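PDB 5FIG: CSP3 from Bacillus subtilis, which probably stores Cu(I) in the cytosol, binding many copper ions per chain through cysteine thiolates and so protecting the cell against copper toxicity. Local coordinates for residues Ala7-Cys12 with Leu51-Met56; Ala46-Leu51 with Ala68-Ile73; Ser36-Leu41 with Gly78-Lys83. All coordinates share one frame; numbering follows the deposited sequence.

Contact 1: Ala7-Cys12 with Leu51-Met56; sequences ACIEAC and LAVKAM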
loop_
_atom_site.group_PDB
_atom_site.type_symbol
_atom_site.label_atom_id
_atom_site.label_comp_id
_atom_site.label_asym_id
_atom_site.label_seq_id
_atom_site.Cartn_x
_atom_site.Cartn_y
_atom_site.Cartn_z
ATOM N N ALA B 7 21.088 3.603 -0.291
ATOM C CA ALA B 7 20.903 5.037 -0.499
ATOM C C ALA B 7 19.561 5.449 -1.124
ATOM O O ALA B 7 18.925 6.483 -0.771
ATOM C CB ALA B 7 22.058 5.616 -1.338
ATOM N N CYS B 8 19.114 4.705 -2.143
ATOM C CA CYS B 8 17.885 5.016 -2.804
ATOM C C CYS B 8 16.710 4.768 -1.837
ATOM O O CYS B 8 15.752 5.554 -1.782
ATOM C CB CYS B 8 17.678 4.143 -4.046
ATOM S SG CYS B 8 16.277 4.592 -5.023
ATOM N N ILE B 9 16.786 3.657 -1.116
ATOM C CA ILE B 9 15.813 3.390 -0.041
ATOM C C ILE B 9 15.704 4.562 0.900
ATOM O O ILE B 9 14.621 5.001 1.244
ATOM C CB ILE B 9 16.093 2.062 0.675
ATOM C CG1 ILE B 9 15.786 0.889 -0.269
ATOM C CG2 ILE B 9 15.279 1.938 1.970
ATOM C CD1 ILE B 9 16.421 -0.428 0.135
ATOM N N GLU B 10 16.834 5.044 1.374
ATOM C CA GLU B 10 16.808 6.188 2.266
ATOM C C GLU B 10 16.166 7.405 1.687
ATOM O O GLU B 10 15.474 8.115 2.384
ATOM C CB GLU B 10 18.224 6.547 2.676
ATOM C CG GLU B 10 18.389 7.491 3.854
ATOM C CD GLU B 10 17.837 6.947 5.149
ATOM O OE1 GLU B 10 17.380 5.773 5.181
ATOM O OE2 GLU B 10 17.922 7.649 6.175
ATOM N N ALA B 11 16.500 7.702 0.443
ATOM C CA ALA B 11 15.856 8.838 -0.240
ATOM C C ALA B 11 14.358 8.682 -0.399
ATOM O O ALA B 11 13.609 9.647 -0.222
ATOM C CB ALA B 11 16.491 9.087 -1.569
ATOM N N CYS B 12 13.905 7.464 -0.693
ATOM C CA CYS B 12 12.470 7.185 -0.775
ATOM C C CYS B 12 11.793 7.345 0.595
ATOM O O CYS B 12 10.689 7.937 0.707
ATOM C CB CYS B 12 12.197 5.764 -1.290
ATOM S SG CYS B 12 12.565 5.548 -3.035
ATOM N N LEU B 51 6.078 1.773 -2.162
ATOM C CA LEU B 51 6.172 0.613 -3.054
ATOM C C LEU B 51 7.599 0.348 -3.560
ATOM O O LEU B 51 8.036 -0.811 -3.717
ATOM C CB LEU B 51 5.221 0.782 -4.259
ATOM C CG LEU B 51 5.158 -0.387 -5.246
ATOM C CD1 LEU B 51 4.435 -1.545 -4.624
ATOM C CD2 LEU B 51 4.442 0.019 -6.545
ATOM N N ALA B 52 8.297 1.424 -3.917
ATOM C CA ALA B 52 9.681 1.307 -4.395
ATOM C C ALA B 52 10.590 0.744 -3.330
ATOM O O ALA B 52 11.394 -0.160 -3.587
ATOM C CB ALA B 52 10.188 2.656 -4.891
ATOM N N VAL B 53 10.378 1.181 -2.071
ATOM C CA VAL B 53 11.129 0.603 -0.925
ATOM C C VAL B 53 10.886 -0.900 -0.832
ATOM O O VAL B 53 11.820 -1.692 -0.739
ATOM C CB VAL B 53 10.807 1.310 0.372
ATOM C CG1 VAL B 53 11.402 0.562 1.558
ATOM C CG2 VAL B 53 11.342 2.756 0.308
ATOM N N LYS B 54 9.613 -1.289 -0.874
ATOM C CA LYS B 54 9.300 -2.707 -0.823
ATOM C C LYS B 54 9.951 -3.474 -1.977
ATOM O O LYS B 54 10.468 -4.567 -1.766
ATOM C CB LYS B 54 7.792 -2.879 -0.809
ATOM C CG LYS B 54 7.358 -4.294 -0.629
ATOM C CD LYS B 54 5.885 -4.514 -0.863
ATOM C CE LYS B 54 4.969 -3.369 -0.451
ATOM N NZ LYS B 54 3.550 -3.827 -0.454
ATOM N N ALA B 55 9.863 -2.932 -3.200
ATOM C CA ALA B 55 10.426 -3.578 -4.364
ATOM C C ALA B 55 11.925 -3.780 -4.249
ATOM O O ALA B 55 12.448 -4.867 -4.508
ATOM C CB ALA B 55 10.130 -2.787 -5.627
ATOM N N MET B 56 12.609 -2.749 -3.764
ATOM C CA MET B 56 14.053 -2.868 -3.546
ATOM C C MET B 56 14.415 -3.849 -2.444
ATOM O O MET B 56 15.360 -4.677 -2.589
ATOM C CB MET B 56 14.685 -1.513 -3.266
ATOM C CG MET B 56 14.645 -0.615 -4.461
ATOM S SD MET B 56 15.431 1.006 -4.166
ATOM C CE MET B 56 14.092 1.966 -3.548
#

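Contact 2: Ala46-Leu51 with Ala68-Ile73; sequences ADICAL and ALCADI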
loop_
_atom_site.group_PDB
_atom_site.type_symbol
_atom_site.label_atom_id
_atom_site.label_comp_id
_atom_site.label_asym_id
_atom_site.label_seq_id
_atom_site.Cartn_x
_atom_site.Cartn_y
_atom_site.Cartn_z
ATOM N N ALA B 46 3.980 9.696 -1.878
ATOM C CA ALA B 46 4.233 8.897 -0.640
ATOM C C ALA B 46 3.928 7.416 -0.852
ATOM O O ALA B 46 4.691 6.512 -0.438
ATOM C CB ALA B 46 3.405 9.399 0.499
ATOM N N ASP B 47 2.828 7.141 -1.545
ATOM C CA ASP B 47 2.448 5.752 -1.814
ATOM C C ASP B 47 3.438 5.018 -2.715
ATOM O O ASP B 47 3.801 3.847 -2.473
ATOM C CB ASP B 47 1.008 5.663 -2.384
ATOM C CG ASP B 47 -0.084 6.089 -1.380
ATOM O OD1 ASP B 47 0.161 6.319 -0.160
ATOM O OD2 ASP B 47 -1.261 6.115 -1.806
ATOM N N ILE B 48 3.862 5.654 -3.805
ATOM C CA ILE B 48 4.794 4.996 -4.712
ATOM C C ILE B 48 6.166 4.838 -4.081
ATOM O O ILE B 48 6.885 3.896 -4.411
ATOM C CB ILE B 48 4.885 5.690 -6.112
ATOM C CG1 ILE B 48 5.618 4.862 -7.170
ATOM C CG2 ILE B 48 5.602 7.023 -6.075
ATOM C CD1 ILE B 48 4.878 3.617 -7.606
ATOM N N CYS B 49 6.560 5.803 -3.254
ATOM C CA CYS B 49 7.841 5.683 -2.580
ATOM C C CYS B 49 7.854 4.450 -1.659
ATOM O O CYS B 49 8.848 3.706 -1.659
ATOM C CB CYS B 49 8.184 6.933 -1.726
ATOM S SG CYS B 49 8.759 8.335 -2.712
ATOM N N ALA B 50 6.753 4.228 -0.946
ATOM C CA ALA B 50 6.629 3.038 -0.119
ATOM C C ALA B 50 6.751 1.768 -0.999
ATOM O O ALA B 50 7.383 0.764 -0.624
ATOM C CB ALA B 50 5.320 3.058 0.615
ATOM N N LEU B 51 6.078 1.773 -2.162
ATOM C CA LEU B 51 6.172 0.613 -3.054
ATOM C C LEU B 51 7.599 0.348 -3.560
ATOM O O LEU B 51 8.036 -0.811 -3.717
ATOM C CB LEU B 51 5.221 0.782 -4.259
ATOM C CG LEU B 51 5.158 -0.387 -5.246
ATOM C CD1 LEU B 51 4.435 -1.545 -4.624
ATOM C CD2 LEU B 51 4.442 0.019 -6.545
ATOM N N ALA B 68 11.716 3.584 -11.780
ATOM C CA ALA B 68 11.518 4.564 -12.849
ATOM C C ALA B 68 10.161 5.302 -12.664
ATOM O O ALA B 68 10.079 6.523 -12.844
ATOM C CB ALA B 68 11.610 3.918 -14.210
ATOM N N LEU B 69 9.108 4.553 -12.316
ATOM C CA LEU B 69 7.794 5.176 -12.053
ATOM C C LEU B 69 7.846 6.119 -10.867
ATOM O O LEU B 69 7.313 7.235 -10.913
ATOM C CB LEU B 69 6.687 4.094 -11.817
ATOM C CG LEU B 69 5.328 4.598 -11.384
ATOM C CD1 LEU B 69 4.732 5.515 -12.446
ATOM C CD2 LEU B 69 4.418 3.396 -11.149
ATOM N N CYS B 70 8.516 5.685 -9.808
ATOM C CA CYS B 70 8.684 6.486 -8.646
ATOM C C CYS B 70 9.371 7.808 -9.013
ATOM O O CYS B 70 8.964 8.868 -8.508
ATOM C CB CYS B 70 9.428 5.708 -7.554
ATOM S SG CYS B 70 9.543 6.557 -5.958
ATOM N N ALA B 71 10.374 7.749 -9.865
ATOM C CA ALA B 71 11.096 8.983 -10.245
ATOM C C ALA B 71 10.167 9.953 -10.954
ATOM O O ALA B 71 10.190 11.145 -10.689
ATOM C CB ALA B 71 12.306 8.673 -11.108
ATOM N N ASP B 72 9.342 9.417 -11.849
ATOM C CA ASP B 72 8.384 10.251 -12.591
ATOM C C ASP B 72 7.391 10.946 -11.677
ATOM O O ASP B 72 7.126 12.139 -11.834
ATOM C CB ASP B 72 7.646 9.436 -13.637
ATOM C CG ASP B 72 8.537 8.991 -14.793
ATOM O OD1 ASP B 72 9.610 9.561 -15.049
ATOM O OD2 ASP B 72 8.137 8.061 -15.518
ATOM N N ILE B 73 6.831 10.189 -10.720
ATOM C CA ILE B 73 5.852 10.733 -9.789
ATOM C C ILE B 73 6.535 11.740 -8.838
ATOM O O ILE B 73 6.000 12.844 -8.612
ATOM C CB ILE B 73 5.150 9.641 -8.995
ATOM C CG1 ILE B 73 4.375 8.813 -10.035
ATOM C CG2 ILE B 73 4.271 10.230 -7.910
ATOM C CD1 ILE B 73 3.670 7.632 -9.475
#

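Contact 3: Ser36-Leu41 with Gly78-Lys83; sequences SGCIRL and GTECGK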
loop_
_atom_site.group_PDB
_atom_site.type_symbol
_atom_site.label_atom_id
_atom_site.label_comp_id
_atom_site.label_asym_id
_atom_site.label_seq_id
_atom_site.Cartn_x
_atom_site.Cartn_y
_atom_site.Cartn_z
ATOM N N SER B 36 -4.642 22.010 -3.737
ATOM C CA SER B 36 -5.257 20.716 -3.979
ATOM C C SER B 36 -4.377 19.801 -4.840
ATOM O O SER B 36 -4.286 18.609 -4.573
ATOM C CB SER B 36 -6.657 20.870 -4.542
ATOM O OG SER B 36 -6.593 21.256 -5.875
ATOM N N GLY B 37 -3.664 20.389 -5.810
ATOM C CA GLY B 37 -2.734 19.626 -6.643
ATOM C C GLY B 37 -1.574 19.055 -5.826
ATOM O O GLY B 37 -1.148 17.906 -6.059
ATOM N N CYS B 38 -1.029 19.844 -4.901
ATOM C CA CYS B 38 0.022 19.334 -3.993
ATOM C C CYS B 38 -0.456 18.217 -3.109
ATOM O O CYS B 38 0.216 17.237 -2.919
ATOM C CB CYS B 38 0.467 20.363 -2.964
ATOM S SG CYS B 38 1.239 21.804 -3.604
ATOM N N ILE B 39 -1.684 18.351 -2.611
ATOM C CA ILE B 39 -2.274 17.341 -1.721
ATOM C C ILE B 39 -2.426 16.029 -2.468
ATOM O O ILE B 39 -2.005 14.970 -1.984
ATOM C CB ILE B 39 -3.592 17.821 -1.096
ATOM C CG1 ILE B 39 -3.292 18.952 -0.080
ATOM C CG2 ILE B 39 -4.357 16.693 -0.412
ATOM C CD1 ILE B 39 -4.466 19.845 0.194
ATOM N N ARG B 40 -2.974 16.098 -3.682
ATOM C CA ARG B 40 -3.129 14.892 -4.504
ATOM C C ARG B 40 -1.824 14.208 -4.828
ATOM O O ARG B 40 -1.669 12.998 -4.688
ATOM C CB ARG B 40 -3.823 15.221 -5.821
ATOM C CG ARG B 40 -5.289 15.471 -5.628
ATOM C CD ARG B 40 -5.881 15.926 -6.962
ATOM N NE ARG B 40 -6.010 14.792 -7.854
ATOM C CZ ARG B 40 -6.510 14.852 -9.084
ATOM N NH1 ARG B 40 -6.857 16.019 -9.620
ATOM N NH2 ARG B 40 -6.597 13.740 -9.807
ATOM N N LEU B 41 -0.873 14.992 -5.327
ATOM C CA LEU B 41 0.457 14.430 -5.622
ATOM C C LEU B 41 1.221 13.941 -4.404
ATOM O O LEU B 41 1.969 12.953 -4.480
ATOM C CB LEU B 41 1.314 15.421 -6.432
ATOM C CG LEU B 41 0.878 15.524 -7.906
ATOM C CD1 LEU B 41 1.459 16.731 -8.578
ATOM C CD2 LEU B 41 1.321 14.279 -8.676
ATOM N N GLY B 78 7.369 17.134 -6.896
ATOM C CA GLY B 78 8.341 18.240 -6.644
ATOM C C GLY B 78 8.016 19.485 -7.412
ATOM O O GLY B 78 8.085 20.604 -6.901
ATOM N N THR B 79 7.667 19.323 -8.698
ATOM C CA THR B 79 7.296 20.463 -9.537
ATOM C C THR B 79 6.073 21.210 -8.987
ATOM O O THR B 79 6.059 22.429 -8.931
ATOM C CB THR B 79 7.104 19.991 -11.020
ATOM O OG1 THR B 79 8.343 19.423 -11.476
ATOM C CG2 THR B 79 6.713 21.123 -11.938
ATOM N N GLU B 80 5.048 20.461 -8.586
ATOM C CA GLU B 80 3.845 21.074 -8.042
ATOM C C GLU B 80 4.051 21.668 -6.650
ATOM O O GLU B 80 3.695 22.827 -6.414
ATOM C CB GLU B 80 2.706 20.060 -8.001
ATOM C CG GLU B 80 1.379 20.618 -7.530
ATOM C CD GLU B 80 0.825 21.735 -8.391
ATOM O OE1 GLU B 80 1.202 21.886 -9.593
ATOM O OE2 GLU B 80 -0.044 22.493 -7.873
ATOM N N CYS B 81 4.658 20.919 -5.740
ATOM C CA CYS B 81 4.916 21.481 -4.387
ATOM C C CYS B 81 5.851 22.681 -4.463
ATOM O O CYS B 81 5.751 23.617 -3.672
ATOM C CB CYS B 81 5.376 20.457 -3.363
ATOM S SG CYS B 81 4.097 19.213 -3.009
ATOM N N GLY B 82 6.769 22.655 -5.423
ATOM C CA GLY B 82 7.750 23.729 -5.576
ATOM C C GLY B 82 7.141 25.066 -5.939
ATOM O O GLY B 82 7.854 26.078 -5.906
ATOM N N LYS B 83 5.857 25.091 -6.304
ATOM C CA LYS B 83 5.122 26.347 -6.611
ATOM C C LYS B 83 4.542 27.048 -5.396
ATOM O O LYS B 83 3.935 28.107 -5.539
ATOM C CB LYS B 83 3.983 26.062 -7.604
ATOM C CG LYS B 83 4.472 25.639 -8.984
ATOM C CD LYS B 83 3.334 25.106 -9.829
ATOM C CE LYS B 83 3.865 24.605 -11.154
ATOM N NZ LYS B 83 2.730 24.078 -11.980
#

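Contact 1: Ala7-Cys12 with Leu51-Met56
In the four-helix bundle of this chain, M56 of helix 36-57 lays its thioether against C8, I9 and C12 of helix 6-27. The methionine chain is bent at its last torsion (chi3 -89°). That bend brings the methyl CE among the three partners. M56 CE lies 3.7 Å from C8 SG and 3.8 Å from I9 CG1. It is also 3.9 Å from C12 SG. The sulfur SD of M56 sits beside CB and SG of C8. The I9 and M56 side chains run alongside one another, pointing opposite ways, and I9 CD1 ends 4.0 Å from M56 CB.

V53 makes the second group of contacts. Its two methyls divide the work. V53 CG2 presses on C12 CB at 3.5 Å, and V53 CG1 meets I9 CG2 at 4.1 Å. The I9 side chain lies roughly perpendicular to that of V53. A52 adds its methyl CB beside C12 SG.

The two helices run nearly antiparallel, at 158° between their directions. Their axes approach to 9.3 Å. I9 and V53 form the closest backbone pair. C8 and C12, one helical turn apart, both point their CB toward the partner helix. C8 also touches C103 of helix 89-107, and C12 touches C99 there. Such a cysteine-lined bundle core is the feature by which copper storage proteins of this family hold Cu(I). The chain here is metal-free, so C8 and C12 are probable rather than observed ligands.

No hydrogen bond joins the segments; the six touching residues are buried, and their side chains meet through carbon and sulfur. M56 reaches further, onto M63 and C67 of helix 63-81. K54, on the outer face, forms a salt bridge to D47 of a neighbouring subunit.

Contact 2: Ala46-Leu51 with Ala68-Ile73
I48 CG1 stands anti to the backbone N (chi1 -168°) and extends toward C70, while I48 CG2 faces I73. A second torsion sets one of the thiols. C70 SG lies anti to its backbone N (chi1 -174°), which brings it to face C49 SG.

I48 is the apolar centre of the contact. Each branch has its own partner on helix 63-81. I48 CD1 rests on L69 CD2 at 3.6 Å. I48 CG1 lies over the backbone of C70, 3.8 Å from C70 CA. I48 CG2 touches I73 CG2 at 3.9 Å, with the I73 CD1 methyl close by. The side chain crosses those of L69 and I73 at a slant. I48 and C70 are also the nearest backbone pair, 5.7 Å between their CA atoms.

This is the antiparallel packing of helices 36-57 and 63-81 inside the four-helix bundle. On the thiol side the bundle core continues, with C49 touching C15 and C74, and C70 touching C103. I48, L69 and I73 also pack on a second subunit, so the isoleucine and leucine layer lies at a subunit interface.

C49 SG and C70 SG are 3.8 Å apart, too far for a disulfide. Two unbonded thiols at this distance could probably be bridged by one Cu(I) with little movement. The pair is therefore consistent with a copper site that is empty in this apo form.

Contact 3: Ser36-Leu41 with Gly78-Lys83
Sulfur contacts join C38 and C81, which form a disulfide in this structure. C38 has two conformers. In the one described here C38 SG and C81 SG are 3.9 Å apart, beyond bonding distance, so the bond is not formed in this copy. C38 CB lies 3.8 Å from C81 SG, and C38 SG sits near C81 CA. The two CA atoms, of C38 and C81, are 5.4 Å apart.

Van der Waals contacts run through L41 and the methylene carbons of E80. L41 CD1 meets E80 CB at 3.6 Å, and the two side chains lie roughly perpendicular. E80 CG stands anti to the backbone N (chi1 -176°). This sets it against the backbone of the first turn of helix 36-57, 3.6 Å from C38 N and 3.8 Å from G37 C. The lack of a side chain at G37 matters here, because a CB in that position would clash with E80 OE2.

The charged contact lies within one segment. E80 OE1 pairs with K83 NZ at 3.6 Å in a salt bridge. An alanine in place of E80 would probably leave K83 without this mate and open a gap beside G37 and C38.

C81 also touches C22 of helix 6-27 and C92 of helix 89-107. Cysteines from all four helices thus meet at the end of the bundle where helix 36-57 begins. Such a cluster is characteristic of the cysteine-lined core of copper storage proteins, and its thiols are probable Cu(I) ligands when reduced.

From the N terminus, 7-12 on helix 6-27 comes first. Its partner is 51-56, so contact 1 closes a long loop that includes the unmodelled 29-33. Helix 36-57 supplies 36-41 to contact 3, 46-51 to contact 2 and 51-56 to contact 1. The returning helix 63-81 closes contact 2 with 68-73, then contact 3 with 78-83. Contact 2 is nested inside contact 3. Contact 1 crosses both. Contacts 1 and 2 touch and share L51. Contacts 1 and 3 lie on opposite sides of the chain's centre, their own centres about 21 Å apart. Together they tie helices 6-27 and 63-81 to helix 36-57.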